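Local coordinates for Cag-Z (Helicobacter pylori, PDB 1S2X), which is of unknown function but is encoded by the cag pathogenicity island, which encodes a type IV secretion system that it probably serves, at residues Q53-R58 and Y142-I147; A86-C91 and I180-N185; N121-E126 and Q173-K178. The protein carries 1 engineered substitution. All coordinates share one frame; numbering follows the deposited sequence.

Contact 1: residues Q53-R58 and Y142-I147; sequences QDFLRR and YLPPFI
The ring of Phe55 reaches out from helix 52-68 and lodges against Pro144 and Ile147 of the irregular segment 142-147, an entirely apolar meeting without a hydrogen bond across it. Phe55 gives up the greatest area. Its CG lies anti to the backbone N (chi1 168°), and this swings the ring away from the helix axis into the loop. Ile147 lays its terminal methyl over one face: CD1 stands 4.0 Å from the Phe55 ring centroid and 24° off the ring normal, a CH-pi contact displaced toward the CG and CD1 side of the ring. The other branch of Ile147 follows the same ring toward its far end, with CG2 3.9 Å from Phe55 CE1. Pro144 approaches obliquely from the CD2 and CE2 side; its CD is 3.7 Å from Phe55 CD2, and its CG comes equally near that atom. A type I beta turn from Pro144 to Ile147, closed by the bond from Ile147 N to Pro144 O (3.1 Å), brings the proline and the isoleucine to bear on one ring. One helical turn is further tied by the salt bridge between Arg58 NE and Asp54 OD2, whose hydrogen bond is weak. Beyond the loop, helix 149-158 adds Ala155 to the surroundings of Phe55, while Met151 and Val154 pack on Leu56, so helix 52-68 rests on both the loop and helix 149-158.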
ATOM      1  N   GLN A  53     -21.133  12.713  18.712  1.00 40.43           N
ATOM      2  CA  GLN A  53     -21.659  13.030  17.373  1.00 48.79           C
ATOM      3  C   GLN A  53     -21.103  14.363  16.894  1.00 46.95           C
ATOM      4  O   GLN A  53     -21.185  14.706  15.711  1.00 34.84           O
ATOM      5  CB  GLN A  53     -23.186  12.999  17.364  1.00 57.41           C
ATOM      6  CG  GLN A  53     -23.815  11.617  17.410  1.00 61.33           C
ATOM      7  CD  GLN A  53     -23.271  10.638  16.390  1.00 57.40           C
ATOM      8  OE1 GLN A  53     -23.136  10.942  15.204  1.00 38.08           O
ATOM      9  NE2 GLN A  53     -22.954   9.422  16.831  1.00 43.99           N
ATOM     10  N   ASP A  54     -20.521  15.139  17.811  1.00 37.32           N
ATOM     11  CA  ASP A  54     -19.898  16.391  17.362  1.00 30.89           C
ATOM     12  C   ASP A  54     -18.572  16.040  16.687  1.00 25.01           C
ATOM     13  O   ASP A  54     -18.166  16.715  15.746  1.00 35.10           O
ATOM     14  CB  ASP A  54     -19.661  17.363  18.503  1.00 37.20           C
ATOM     15  CG  ASP A  54     -18.985  18.659  18.114  1.00 34.40           C
ATOM     16  OD1 ASP A  54     -19.489  19.379  17.225  1.00 45.99           O
ATOM     17  OD2 ASP A  54     -17.934  18.980  18.712  1.00 43.16           O
ATOM     18  N   PHE A  55     -17.940  14.996  17.187  1.00 22.71           N
ATOM     19  CA  PHE A  55     -16.759  14.398  16.579  1.00 25.97           C
ATOM     20  C   PHE A  55     -17.094  13.973  15.147  1.00 23.92           C
ATOM     21  O   PHE A  55     -16.397  14.304  14.189  1.00 33.15           O
ATOM     22  CB  PHE A  55     -16.280  13.200  17.401  1.00 21.92           C
ATOM     23  CG  PHE A  55     -15.242  12.332  16.718  1.00 22.14           C
ATOM     24  CD1 PHE A  55     -15.550  11.064  16.249  1.00 28.40           C
ATOM     25  CD2 PHE A  55     -13.949  12.781  16.545  1.00 21.10           C
ATOM     26  CE1 PHE A  55     -14.596  10.273  15.634  1.00 23.50           C
ATOM     27  CE2 PHE A  55     -12.993  11.999  15.926  1.00 26.07           C
ATOM     28  CZ  PHE A  55     -13.307  10.735  15.467  1.00 21.24           C
ATOM     29  N   LEU A  56     -18.180  13.225  14.991  1.00 31.33           N
ATOM     30  CA  LEU A  56     -18.541  12.689  13.673  1.00 33.74           C
ATOM     31  C   LEU A  56     -18.953  13.794  12.720  1.00 24.98           C
ATOM     32  O   LEU A  56     -18.732  13.707  11.517  1.00 29.58           O
ATOM     33  CB  LEU A  56     -19.667  11.661  13.798  1.00 36.79           C
ATOM     34  CG  LEU A  56     -19.182  10.319  14.353  1.00 34.30           C
ATOM     35  CD1 LEU A  56     -20.266   9.267  14.216  1.00 43.04           C
ATOM     36  CD2 LEU A  56     -17.885   9.917  13.650  1.00 26.65           C
ATOM     37  N   ARG A  57     -19.571  14.827  13.284  1.00 24.55           N
ATOM     38  CA  ARG A  57     -19.879  16.005  12.498  1.00 33.32           C
ATOM     39  C   ARG A  57     -18.576  16.639  12.006  1.00 36.82           C
ATOM     40  O   ARG A  57     -18.475  17.103  10.877  1.00 29.28           O
ATOM     41  CB  ARG A  57     -20.641  17.045  13.312  1.00 32.12           C
ATOM     42  CG  ARG A  57     -20.946  18.296  12.497  1.00 44.58           C
ATOM     43  CD  ARG A  57     -22.350  18.152  11.899  1.00 69.30           C
ATOM     44  NE  ARG A  57     -23.280  17.615  12.891  1.00 79.07           N
ATOM     45  CZ  ARG A  57     -23.863  18.333  13.842  1.00 82.56           C
ATOM     46  NH1 ARG A  57     -23.646  19.633  13.955  1.00 59.46           N
ATOM     47  NH2 ARG A  57     -24.694  17.743  14.696  1.00104.17           N
ATOM     48  N   ARG A  58     -17.571  16.656  12.882  1.00 27.93           N
ATOM     49  CA  ARG A  58     -16.293  17.243  12.483  1.00 21.25           C
ATOM     50  C   ARG A  58     -15.575  16.314  11.528  1.00 23.14           C
ATOM     51  O   ARG A  58     -14.788  16.738  10.687  1.00 19.86           O
ATOM     52  CB  ARG A  58     -15.453  17.510  13.731  1.00 31.84           C
ATOM     53  CG  ARG A  58     -16.032  18.624  14.598  1.00 32.00           C
ATOM     54  CD  ARG A  58     -15.057  19.047  15.688  1.00 36.59           C
ATOM     55  NE  ARG A  58     -15.717  19.880  16.694  1.00 33.56           N
ATOM     56  CZ  ARG A  58     -15.106  20.818  17.405  1.00 41.96           C
ATOM     57  NH1 ARG A  58     -13.813  21.071  17.236  1.00 32.94           N
ATOM     58  NH2 ARG A  58     -15.821  21.505  18.289  1.00 39.60           N
ATOM     59  N   TYR A 142      -5.002  13.470  17.341  1.00 26.77           N
ATOM     60  CA  TYR A 142      -6.016  14.514  17.443  1.00 22.67           C
ATOM     61  C   TYR A 142      -7.393  13.938  17.756  1.00 25.34           C
ATOM     62  O   TYR A 142      -8.415  14.628  17.673  1.00 29.07           O
ATOM     63  CB  TYR A 142      -6.070  15.388  16.165  1.00 24.62           C
ATOM     64  CG  TYR A 142      -4.709  16.043  15.988  1.00 30.30           C
ATOM     65  CD1 TYR A 142      -4.259  16.923  16.975  1.00 37.55           C
ATOM     66  CD2 TYR A 142      -3.886  15.797  14.905  1.00 28.86           C
ATOM     67  CE1 TYR A 142      -3.029  17.548  16.879  1.00 39.38           C
ATOM     68  CE2 TYR A 142      -2.649  16.414  14.802  1.00 29.55           C
ATOM     69  CZ  TYR A 142      -2.223  17.290  15.789  1.00 37.64           C
ATOM     70  OH  TYR A 142      -0.998  17.915  15.703  1.00 34.69           O
ATOM     71  N   LEU A 143      -7.421  12.670  18.122  1.00 23.57           N
ATOM     72  CA  LEU A 143      -8.654  11.980  18.494  1.00 33.08           C
ATOM     73  C   LEU A 143      -9.072  12.328  19.922  1.00 43.79           C
ATOM     74  O   LEU A 143      -8.252  12.134  20.825  1.00 47.84           O
ATOM     75  CB  LEU A 143      -8.472  10.469  18.406  1.00 36.38           C
ATOM     76  CG  LEU A 143      -8.771   9.749  17.087  1.00 36.81           C
ATOM     77  CD1 LEU A 143      -8.571  10.650  15.890  1.00 37.61           C
ATOM     78  CD2 LEU A 143      -7.901   8.505  16.968  1.00 56.10           C
ATOM     79  N   PRO A 144     -10.294  12.796  20.135  1.00 43.37           N
ATOM     80  CA  PRO A 144     -10.773  13.109  21.486  1.00 46.80           C
ATOM     81  C   PRO A 144     -10.688  11.904  22.426  1.00 43.15           C
ATOM     82  O   PRO A 144     -10.815  10.744  22.022  1.00 36.83           O
ATOM     83  CB  PRO A 144     -12.240  13.489  21.289  1.00 47.86           C
ATOM     84  CG  PRO A 144     -12.437  13.711  19.837  1.00 51.02           C
ATOM     85  CD  PRO A 144     -11.314  13.047  19.104  1.00 46.81           C
ATOM     86  N   PRO A 145     -10.504  12.167  23.719  1.00 47.51           N
ATOM     87  CA  PRO A 145     -10.220  11.087  24.670  1.00 50.40           C
ATOM     88  C   PRO A 145     -11.414  10.160  24.859  1.00 44.39           C
ATOM     89  O   PRO A 145     -11.298   9.047  25.360  1.00 49.27           O
ATOM     90  CB  PRO A 145      -9.913  11.831  25.970  1.00 53.53           C
ATOM     91  CG  PRO A 145     -10.586  13.157  25.827  1.00 52.85           C
ATOM     92  CD  PRO A 145     -10.591  13.483  24.370  1.00 48.21           C
ATOM     93  N   PHE A 146     -12.599  10.599  24.453  1.00 40.89           N
ATOM     94  CA  PHE A 146     -13.792   9.783  24.625  1.00 40.40           C
ATOM     95  C   PHE A 146     -14.102   8.945  23.403  1.00 36.94           C
ATOM     96  O   PHE A 146     -15.176   8.361  23.288  1.00 41.94           O
ATOM     97  CB  PHE A 146     -14.977  10.699  24.959  1.00 41.28           C
ATOM     98  CG  PHE A 146     -15.167  11.890  24.041  1.00 39.16           C
ATOM     99  CD1 PHE A 146     -14.786  13.164  24.416  1.00 37.21           C
ATOM    100  CD2 PHE A 146     -15.750  11.737  22.796  1.00 39.41           C
ATOM    101  CE1 PHE A 146     -14.984  14.251  23.584  1.00 41.50           C
ATOM    102  CE2 PHE A 146     -15.945  12.810  21.945  1.00 36.34           C
ATOM    103  CZ  PHE A 146     -15.563  14.082  22.341  1.00 40.52           C
ATOM    104  N   ILE A 147     -13.196   8.847  22.435  1.00 38.24           N
ATOM    105  CA  ILE A 147     -13.583   8.075  21.241  1.00 36.13           C
ATOM    106  C   ILE A 147     -13.179   6.617  21.338  1.00 35.42           C
ATOM    107  O   ILE A 147     -12.055   6.273  21.694  1.00 33.30           O
ATOM    108  CB  ILE A 147     -12.975   8.773  20.009  1.00 39.50           C
ATOM    109  CG1 ILE A 147     -13.339  10.263  20.002  1.00 35.00           C
ATOM    110  CG2 ILE A 147     -13.369   8.120  18.705  1.00 25.50           C
ATOM    111  CD1 ILE A 147     -14.842  10.482  19.885  1.00 37.63           C
TER

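Contact 2: residues A86-C91 and I180-N185; sequences ASYNRC and IILSKN
Tyr88 and Cys91, one turn apart on helix 74-101, receive Ile181 and Leu182 from the last turns of helix 161-183. Along segment 86-91, Ser87 comes first, its OG bonded to Leu83 O in the preceding turn. Tyr88 is the first residue to touch segment 180-185. Its CG is anti to the backbone N (chi1 174°), which extends the ring across the gap to the second helix. There the two partners divide it. Ile181 sits at the phenol end: its CG2 lies at the ring edge, near the plane, 3.5 Å from Tyr88 OH, and its CD1, off that plane, is 3.6 Å from the same oxygen, so that both methyl ends of the isoleucine lie against the hydroxyl. Leu182 comes in obliquely along the CD2 and CE2 side, its CD1 3.9 Å from Tyr88 CD2 and its CG about equally far from the two ring carbons. The same ring has a cation-pi partner in Lys178, one turn before Leu182.

Cys91 closes the segment. Its CB is 3.5 Å from Leu182 CD1 and 3.8 Å from Leu182 CD2, so the fork of the leucine straddles this carbon. Leu182 CD2 also approaches the backbone, 3.7 Å from Cys91 C. The buried leucine is thus held between tyrosine and cysteine, while the isoleucine lies at the exposed margin. Helix 105-135 packs against the same residues, with Ile115 on Cys91 and Phe119 on Leu182. Side chains of three helices meeting in this way, with a buried leucine and an isoleucine at the surface, are what is expected of helix packing in an all-helical bundle.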
ATOM      1  N   ALA A  86       4.640  -4.322 -12.263  1.00 43.57           N
ATOM      2  CA  ALA A  86       6.016  -4.126 -12.678  1.00 36.22           C
ATOM      3  C   ALA A  86       6.949  -5.154 -12.024  1.00 42.06           C
ATOM      4  O   ALA A  86       7.897  -5.566 -12.696  1.00 47.96           O
ATOM      5  CB  ALA A  86       6.533  -2.731 -12.366  1.00 30.83           C
ATOM      6  N   SER A  87       6.662  -5.512 -10.790  1.00 37.58           N
ATOM      7  CA  SER A  87       7.372  -6.494  -9.987  1.00 39.45           C
ATOM      8  C   SER A  87       7.131  -7.897 -10.549  1.00 45.10           C
ATOM      9  O   SER A  87       8.042  -8.718 -10.634  1.00 40.27           O
ATOM     10  CB  SER A  87       6.931  -6.425  -8.522  1.00 40.57           C
ATOM     11  OG  SER A  87       7.450  -5.290  -7.850  1.00 40.49           O
ATOM     12  N   TYR A  88       5.883  -8.149 -10.932  1.00 38.13           N
ATOM     13  CA  TYR A  88       5.452  -9.406 -11.518  1.00 43.25           C
ATOM     14  C   TYR A  88       6.137  -9.670 -12.861  1.00 46.91           C
ATOM     15  O   TYR A  88       6.585 -10.774 -13.128  1.00 42.20           O
ATOM     16  CB  TYR A  88       3.948  -9.409 -11.760  1.00 49.96           C
ATOM     17  CG  TYR A  88       3.428 -10.627 -12.490  1.00 47.63           C
ATOM     18  CD1 TYR A  88       2.894 -10.520 -13.766  1.00 40.81           C
ATOM     19  CD2 TYR A  88       3.464 -11.880 -11.894  1.00 51.91           C
ATOM     20  CE1 TYR A  88       2.415 -11.629 -14.440  1.00 43.10           C
ATOM     21  CE2 TYR A  88       2.985 -12.990 -12.561  1.00 50.18           C
ATOM     22  CZ  TYR A  88       2.461 -12.862 -13.827  1.00 42.18           C
ATOM     23  OH  TYR A  88       1.990 -13.974 -14.485  1.00 35.30           O
ATOM     24  N   ASN A  89       6.182  -8.610 -13.651  1.00 47.16           N
ATOM     25  CA  ASN A  89       6.765  -8.590 -14.977  1.00 44.44           C
ATOM     26  C   ASN A  89       8.266  -8.836 -14.908  1.00 49.98           C
ATOM     27  O   ASN A  89       8.802  -9.529 -15.773  1.00 41.34           O
ATOM     28  CB  ASN A  89       6.454  -7.260 -15.649  1.00 46.01           C
ATOM     29  CG  ASN A  89       5.032  -7.173 -16.171  1.00 49.04           C
ATOM     30  OD1 ASN A  89       4.573  -6.089 -16.545  1.00 42.18           O
ATOM     31  ND2 ASN A  89       4.323  -8.294 -16.215  1.00 40.55           N
ATOM     32  N   ARG A  90       8.930  -8.292 -13.897  1.00 48.68           N
ATOM     33  CA  ARG A  90      10.357  -8.540 -13.677  1.00 48.16           C
ATOM     34  C   ARG A  90      10.607  -9.974 -13.231  1.00 43.51           C
ATOM     35  O   ARG A  90      11.450 -10.702 -13.759  1.00 37.56           O
ATOM     36  CB  ARG A  90      10.899  -7.555 -12.643  1.00 45.34           C
ATOM     37  CG  ARG A  90      12.360  -7.689 -12.270  1.00 45.50           C
ATOM     38  CD  ARG A  90      13.255  -7.928 -13.476  1.00 55.54           C
ATOM     39  NE  ARG A  90      14.533  -8.531 -13.085  1.00 53.36           N
ATOM     40  CZ  ARG A  90      15.630  -8.498 -13.832  1.00 55.49           C
ATOM     41  NH1 ARG A  90      16.740  -9.071 -13.392  1.00 50.82           N
ATOM     42  NH2 ARG A  90      15.630  -7.897 -15.014  1.00 38.14           N
ATOM     43  N   CYS A  91       9.865 -10.437 -12.225  1.00 38.07           N
ATOM     44  CA  CYS A  91      10.052 -11.801 -11.744  1.00 42.83           C
ATOM     45  C   CYS A  91       9.692 -12.857 -12.780  1.00 54.39           C
ATOM     46  O   CYS A  91      10.307 -13.933 -12.804  1.00 58.44           O
ATOM     47  CB  CYS A  91       9.226 -12.022 -10.470  1.00 41.30           C
ATOM     48  SG  CYS A  91       9.741 -10.934  -9.106  1.00 38.15           S
ATOM     49  N   ILE A 180       1.332 -17.303  -6.498  1.00 50.75           N
ATOM     50  CA  ILE A 180       1.020 -18.660  -6.945  1.00 45.46           C
ATOM     51  C   ILE A 180       1.736 -18.919  -8.266  1.00 45.03           C
ATOM     52  O   ILE A 180       2.559 -19.814  -8.407  1.00 59.75           O
ATOM     53  CB  ILE A 180      -0.486 -18.865  -7.148  1.00 50.31           C
ATOM     54  CG1 ILE A 180      -1.287 -18.901  -5.840  1.00 50.09           C
ATOM     55  CG2 ILE A 180      -0.763 -20.114  -7.964  1.00 68.44           C
ATOM     56  CD1 ILE A 180      -0.403 -18.856  -4.611  1.00 62.38           C
ATOM     57  N   ILE A 181       1.401 -18.071  -9.228  1.00 39.87           N
ATOM     58  CA  ILE A 181       1.968 -18.184 -10.565  1.00 46.27           C
ATOM     59  C   ILE A 181       3.489 -18.243 -10.526  1.00 51.55           C
ATOM     60  O   ILE A 181       4.088 -19.187 -11.041  1.00 49.40           O
ATOM     61  CB  ILE A 181       1.489 -17.017 -11.451  1.00 43.59           C
ATOM     62  CG1 ILE A 181      -0.031 -16.900 -11.574  1.00 40.72           C
ATOM     63  CG2 ILE A 181       2.116 -17.090 -12.834  1.00 53.36           C
ATOM     64  CD1 ILE A 181      -0.457 -15.968 -12.689  1.00 41.20           C
ATOM     65  N   LEU A 182       4.124 -17.249  -9.923  1.00 49.52           N
ATOM     66  CA  LEU A 182       5.571 -17.124  -9.946  1.00 43.92           C
ATOM     67  C   LEU A 182       6.276 -18.255  -9.216  1.00 49.73           C
ATOM     68  O   LEU A 182       7.441 -18.567  -9.474  1.00 43.22           O
ATOM     69  CB  LEU A 182       5.983 -15.793  -9.302  1.00 39.53           C
ATOM     70  CG  LEU A 182       5.810 -14.551 -10.168  1.00 44.55           C
ATOM     71  CD1 LEU A 182       6.139 -13.290  -9.375  1.00 43.14           C
ATOM     72  CD2 LEU A 182       6.682 -14.623 -11.412  1.00 37.07           C
ATOM     73  N   SER A 183       5.586 -18.887  -8.269  1.00 51.54           N
ATOM     74  CA  SER A 183       6.299 -19.873  -7.468  1.00 54.57           C
ATOM     75  C   SER A 183       6.158 -21.301  -7.987  1.00 59.86           C
ATOM     76  O   SER A 183       6.752 -22.197  -7.370  1.00 54.64           O
ATOM     77  CB  SER A 183       5.780 -19.802  -6.028  1.00 50.52           C
ATOM     78  OG  SER A 183       4.429 -20.231  -5.987  1.00 48.85           O
ATOM     79  N   LYS A 184       5.403 -21.494  -9.057  1.00 64.75           N
ATOM     80  CA  LYS A 184       5.034 -22.785  -9.605  1.00 78.04           C
ATOM     81  C   LYS A 184       6.161 -23.814  -9.565  1.00 82.61           C
ATOM     82  O   LYS A 184       7.091 -23.758 -10.358  1.00 54.63           O
ATOM     83  CB  LYS A 184       4.560 -22.656 -11.068  1.00 79.35           C
ATOM     84  CG  LYS A 184       4.534 -24.008 -11.765  1.00 82.11           C
ATOM     85  CD  LYS A 184       3.484 -24.901 -11.128  1.00 86.33           C
ATOM     86  CE  LYS A 184       2.091 -24.339 -11.332  1.00 92.20           C
ATOM     87  NZ  LYS A 184       1.360 -25.004 -12.452  1.00 99.26           N
ATOM     88  N   ASN A 185       6.044 -24.741  -8.621  1.00 96.24           N
ATOM     89  CA  ASN A 185       7.020 -25.792  -8.381  1.00111.01           C
ATOM     90  C   ASN A 185       7.592 -26.369  -9.678  1.00120.96           C
ATOM     91  O   ASN A 185       7.048 -26.141 -10.779  1.00113.04           O
ATOM     92  CB  ASN A 185       6.362 -26.912  -7.536  1.00115.16           C
ATOM     93  CG  ASN A 185       5.825 -26.367  -6.216  1.00119.48           C
ATOM     94  OD1 ASN A 185       6.590 -26.084  -5.297  1.00119.62           O
ATOM     95  ND2 ASN A 185       4.501 -26.229  -6.125  1.00132.14           N
TER

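Contact 3: residues N121-E126 and Q173-K178; sequences NFTCDE and QDIGTK
Ile175 points from helix 161-183 toward segment 121-126, where it meets Thr123, and its side chain supplies every contact that segment 173-178 makes here. At the root, Ile175 CB is 4.2 Å from Thr123 OG1. The chain then forks. CG2, anti to the backbone N, faces two side chains, 3.4 Å from Thr123 OG1 and 4.0 Å from Cys124 SG. The longer branch begins at CG1, anti to the carbonyl carbon (chi1 -76°), which passes Thr123 OG1 at 3.7 Å. Its tip, CD1, rests on the threonine, 3.4 Å from OG1 and 3.6 Å from Thr123 CB, so both branches end against the same side of the hydroxyl oxygen, and the isoleucine and threonine side chains lie alongside each other, pointing opposite ways. That oxygen is buried among methyl groups, yet its polar needs are met within its own helix by a hydrogen bond to Phe119 O, one turn back. Segment 173-178 is braced along its other flanks by Thr177 OG1, bonded to Gln173 O, and by the salt bridge from Lys178 NZ to Asp174 OD1 (2.7 Å), received at the syn lone pair. Asn120 and Val127 of helix 105-135 also touch Ile175, extending the seam between the two helices. Helix 74-101 joins them, with Val84 on Lys178 and Leu83 on Phe122, while helix 14-23 packs on Phe122 through Arg17 and Leu21.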
ATOM      1  N   ASN A 121       7.236 -10.425  -0.648  1.00 43.37           N
ATOM      2  CA  ASN A 121       7.665  -9.578   0.453  1.00 45.77           C
ATOM      3  C   ASN A 121       7.829  -8.120   0.080  1.00 45.16           C
ATOM      4  O   ASN A 121       7.484  -7.203   0.846  1.00 38.88           O
ATOM      5  CB  ASN A 121       8.990 -10.136   1.017  1.00 49.49           C
ATOM      6  CG  ASN A 121       8.667 -11.398   1.811  1.00 52.56           C
ATOM      7  OD1 ASN A 121       9.512 -12.262   2.001  1.00 67.43           O
ATOM      8  ND2 ASN A 121       7.420 -11.477   2.259  1.00 45.31           N
ATOM      9  N   PHE A 122       8.366  -7.893  -1.120  1.00 36.39           N
ATOM     10  CA  PHE A 122       8.534  -6.506  -1.550  1.00 34.95           C
ATOM     11  C   PHE A 122       7.178  -5.856  -1.797  1.00 45.60           C
ATOM     12  O   PHE A 122       6.948  -4.698  -1.444  1.00 40.03           O
ATOM     13  CB  PHE A 122       9.406  -6.495  -2.794  1.00 36.53           C
ATOM     14  CG  PHE A 122       9.472  -5.178  -3.546  1.00 40.53           C
ATOM     15  CD1 PHE A 122       8.716  -4.981  -4.684  1.00 37.68           C
ATOM     16  CD2 PHE A 122      10.287  -4.147  -3.117  1.00 43.93           C
ATOM     17  CE1 PHE A 122       8.773  -3.784  -5.371  1.00 33.71           C
ATOM     18  CE2 PHE A 122      10.360  -2.955  -3.810  1.00 41.25           C
ATOM     19  CZ  PHE A 122       9.606  -2.770  -4.953  1.00 31.83           C
ATOM     20  N   THR A 123       6.246  -6.592  -2.411  1.00 41.51           N
ATOM     21  CA  THR A 123       4.963  -5.985  -2.737  1.00 38.20           C
ATOM     22  C   THR A 123       4.116  -5.816  -1.479  1.00 33.18           C
ATOM     23  O   THR A 123       3.542  -4.743  -1.289  1.00 30.42           O
ATOM     24  CB  THR A 123       4.130  -6.781  -3.761  1.00 34.08           C
ATOM     25  OG1 THR A 123       3.952  -8.119  -3.299  1.00 34.36           O
ATOM     26  CG2 THR A 123       4.855  -6.855  -5.095  1.00 31.00           C
ATOM     27  N   CYS A 124       4.068  -6.869  -0.673  1.00 33.42           N
ATOM     28  CA  CYS A 124       3.284  -6.848   0.563  1.00 42.67           C
ATOM     29  C   CYS A 124       3.780  -5.779   1.529  1.00 49.32           C
ATOM     30  O   CYS A 124       2.994  -5.165   2.259  1.00 36.81           O
ATOM     31  CB  CYS A 124       3.287  -8.233   1.211  1.00 34.51           C
ATOM     32  SG  CYS A 124       2.073  -9.360   0.471  1.00 42.24           S
ATOM     33  N   ASP A 125       5.081  -5.498   1.568  1.00 49.53           N
ATOM     34  CA  ASP A 125       5.556  -4.428   2.439  1.00 38.51           C
ATOM     35  C   ASP A 125       5.167  -3.079   1.859  1.00 39.02           C
ATOM     36  O   ASP A 125       4.892  -2.119   2.576  1.00 41.95           O
ATOM     37  CB  ASP A 125       7.069  -4.467   2.635  1.00 37.35           C
ATOM     38  CG  ASP A 125       7.548  -5.654   3.449  1.00 47.75           C
ATOM     39  OD1 ASP A 125       6.716  -6.401   4.001  1.00 49.40           O
ATOM     40  OD2 ASP A 125       8.787  -5.843   3.526  1.00 57.55           O
ATOM     41  N   GLU A 126       5.141  -2.956   0.525  1.00 32.65           N
ATOM     42  CA  GLU A 126       4.779  -1.620   0.034  1.00 30.61           C
ATOM     43  C   GLU A 126       3.288  -1.364   0.234  1.00 29.72           C
ATOM     44  O   GLU A 126       2.913  -0.217   0.501  1.00 36.21           O
ATOM     45  CB  GLU A 126       5.169  -1.422  -1.428  1.00 38.15           C
ATOM     46  CG  GLU A 126       6.625  -1.030  -1.626  1.00 37.27           C
ATOM     47  CD  GLU A 126       6.891   0.383  -1.138  1.00 41.74           C
ATOM     48  OE1 GLU A 126       7.669   0.531  -0.178  1.00 45.96           O
ATOM     49  OE2 GLU A 126       6.323   1.339  -1.708  1.00 37.02           O
ATOM     50  N   GLN A 173      -4.872  -9.639  -2.669  1.00 37.40           N
ATOM     51  CA  GLN A 173      -5.426 -10.898  -3.154  1.00 45.95           C
ATOM     52  C   GLN A 173      -4.795 -11.266  -4.492  1.00 40.61           C
ATOM     53  O   GLN A 173      -4.533 -12.435  -4.768  1.00 42.99           O
ATOM     54  CB  GLN A 173      -6.951 -10.848  -3.286  1.00 43.79           C
ATOM     55  CG  GLN A 173      -7.679 -11.317  -2.032  1.00 51.06           C
ATOM     56  CD  GLN A 173      -9.186 -11.247  -2.122  1.00 60.53           C
ATOM     57  OE1 GLN A 173      -9.779 -10.170  -2.011  1.00 74.84           O
ATOM     58  NE2 GLN A 173      -9.833 -12.407  -2.314  1.00 76.63           N
ATOM     59  N   ASP A 174      -4.555 -10.241  -5.305  1.00 31.18           N
ATOM     60  CA  ASP A 174      -3.912 -10.473  -6.594  1.00 37.92           C
ATOM     61  C   ASP A 174      -2.420 -10.781  -6.455  1.00 49.28           C
ATOM     62  O   ASP A 174      -1.886 -11.552  -7.262  1.00 47.22           O
ATOM     63  CB  ASP A 174      -4.123  -9.263  -7.496  1.00 29.58           C
ATOM     64  CG  ASP A 174      -3.598  -9.470  -8.902  1.00 38.62           C
ATOM     65  OD1 ASP A 174      -2.573  -8.814  -9.206  1.00 38.79           O
ATOM     66  OD2 ASP A 174      -4.201 -10.249  -9.673  1.00 34.22           O
ATOM     67  N   ILE A 175      -1.752 -10.194  -5.471  1.00 39.20           N
ATOM     68  CA  ILE A 175      -0.360 -10.483  -5.143  1.00 29.96           C
ATOM     69  C   ILE A 175      -0.223 -11.974  -4.824  1.00 42.83           C
ATOM     70  O   ILE A 175       0.716 -12.611  -5.305  1.00 39.38           O
ATOM     71  CB  ILE A 175       0.133  -9.653  -3.953  1.00 30.26           C
ATOM     72  CG1 ILE A 175       0.433  -8.186  -4.293  1.00 32.86           C
ATOM     73  CG2 ILE A 175       1.346 -10.292  -3.306  1.00 37.25           C
ATOM     74  CD1 ILE A 175       0.661  -7.323  -3.068  1.00 26.66           C
ATOM     75  N   GLY A 176      -1.185 -12.468  -4.043  1.00 38.35           N
ATOM     76  CA  GLY A 176      -1.308 -13.862  -3.653  1.00 38.17           C
ATOM     77  C   GLY A 176      -1.478 -14.783  -4.846  1.00 42.19           C
ATOM     78  O   GLY A 176      -0.902 -15.874  -4.920  1.00 49.52           O
ATOM     79  N   THR A 177      -2.271 -14.348  -5.825  1.00 38.25           N
ATOM     80  CA  THR A 177      -2.415 -15.100  -7.066  1.00 43.45           C
ATOM     81  C   THR A 177      -1.200 -15.002  -7.971  1.00 46.19           C
ATOM     82  O   THR A 177      -0.889 -15.926  -8.729  1.00 52.89           O
ATOM     83  CB  THR A 177      -3.628 -14.581  -7.865  1.00 41.35           C
ATOM     84  OG1 THR A 177      -4.752 -14.713  -7.000  1.00 31.94           O
ATOM     85  CG2 THR A 177      -3.857 -15.430  -9.104  1.00 45.25           C
ATOM     86  N   LYS A 178      -0.511 -13.863  -7.898  1.00 42.28           N
ATOM     87  CA  LYS A 178       0.681 -13.715  -8.732  1.00 43.09           C
ATOM     88  C   LYS A 178       1.825 -14.502  -8.102  1.00 52.45           C
ATOM     89  O   LYS A 178       2.714 -15.018  -8.777  1.00 57.06           O
ATOM     90  CB  LYS A 178       1.026 -12.241  -8.918  1.00 40.32           C
ATOM     91  CG  LYS A 178       0.182 -11.514  -9.960  1.00 40.71           C
ATOM     92  CD  LYS A 178       0.465 -10.022  -9.933  1.00 47.02           C
ATOM     93  CE  LYS A 178       0.230  -9.364 -11.287  1.00 48.43           C
ATOM     94  NZ  LYS A 178      -1.195  -8.960 -11.470  1.00 50.05           N
TER

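Contacts 2 and 3 belong to one neighbourhood, their centres 10 Å apart, and share helix 161-183; contact 3 is nested within the loop that contact 2 closes. They also touch directly, as where Ser87 OG meets Phe122 CE1 at 3.2 Å. Together they tie helices 74-101, 105-135 and 161-183 into a long bundle. Contact 1 lies remote, its centre 45 Å from that of contact 2, on the opposite side of the chain's centre, and 35 Å from that of contact 3. Its segments alternate along the chain with those of both others, so the chain passes between the two ends of an elongated, strand-free protein more than once.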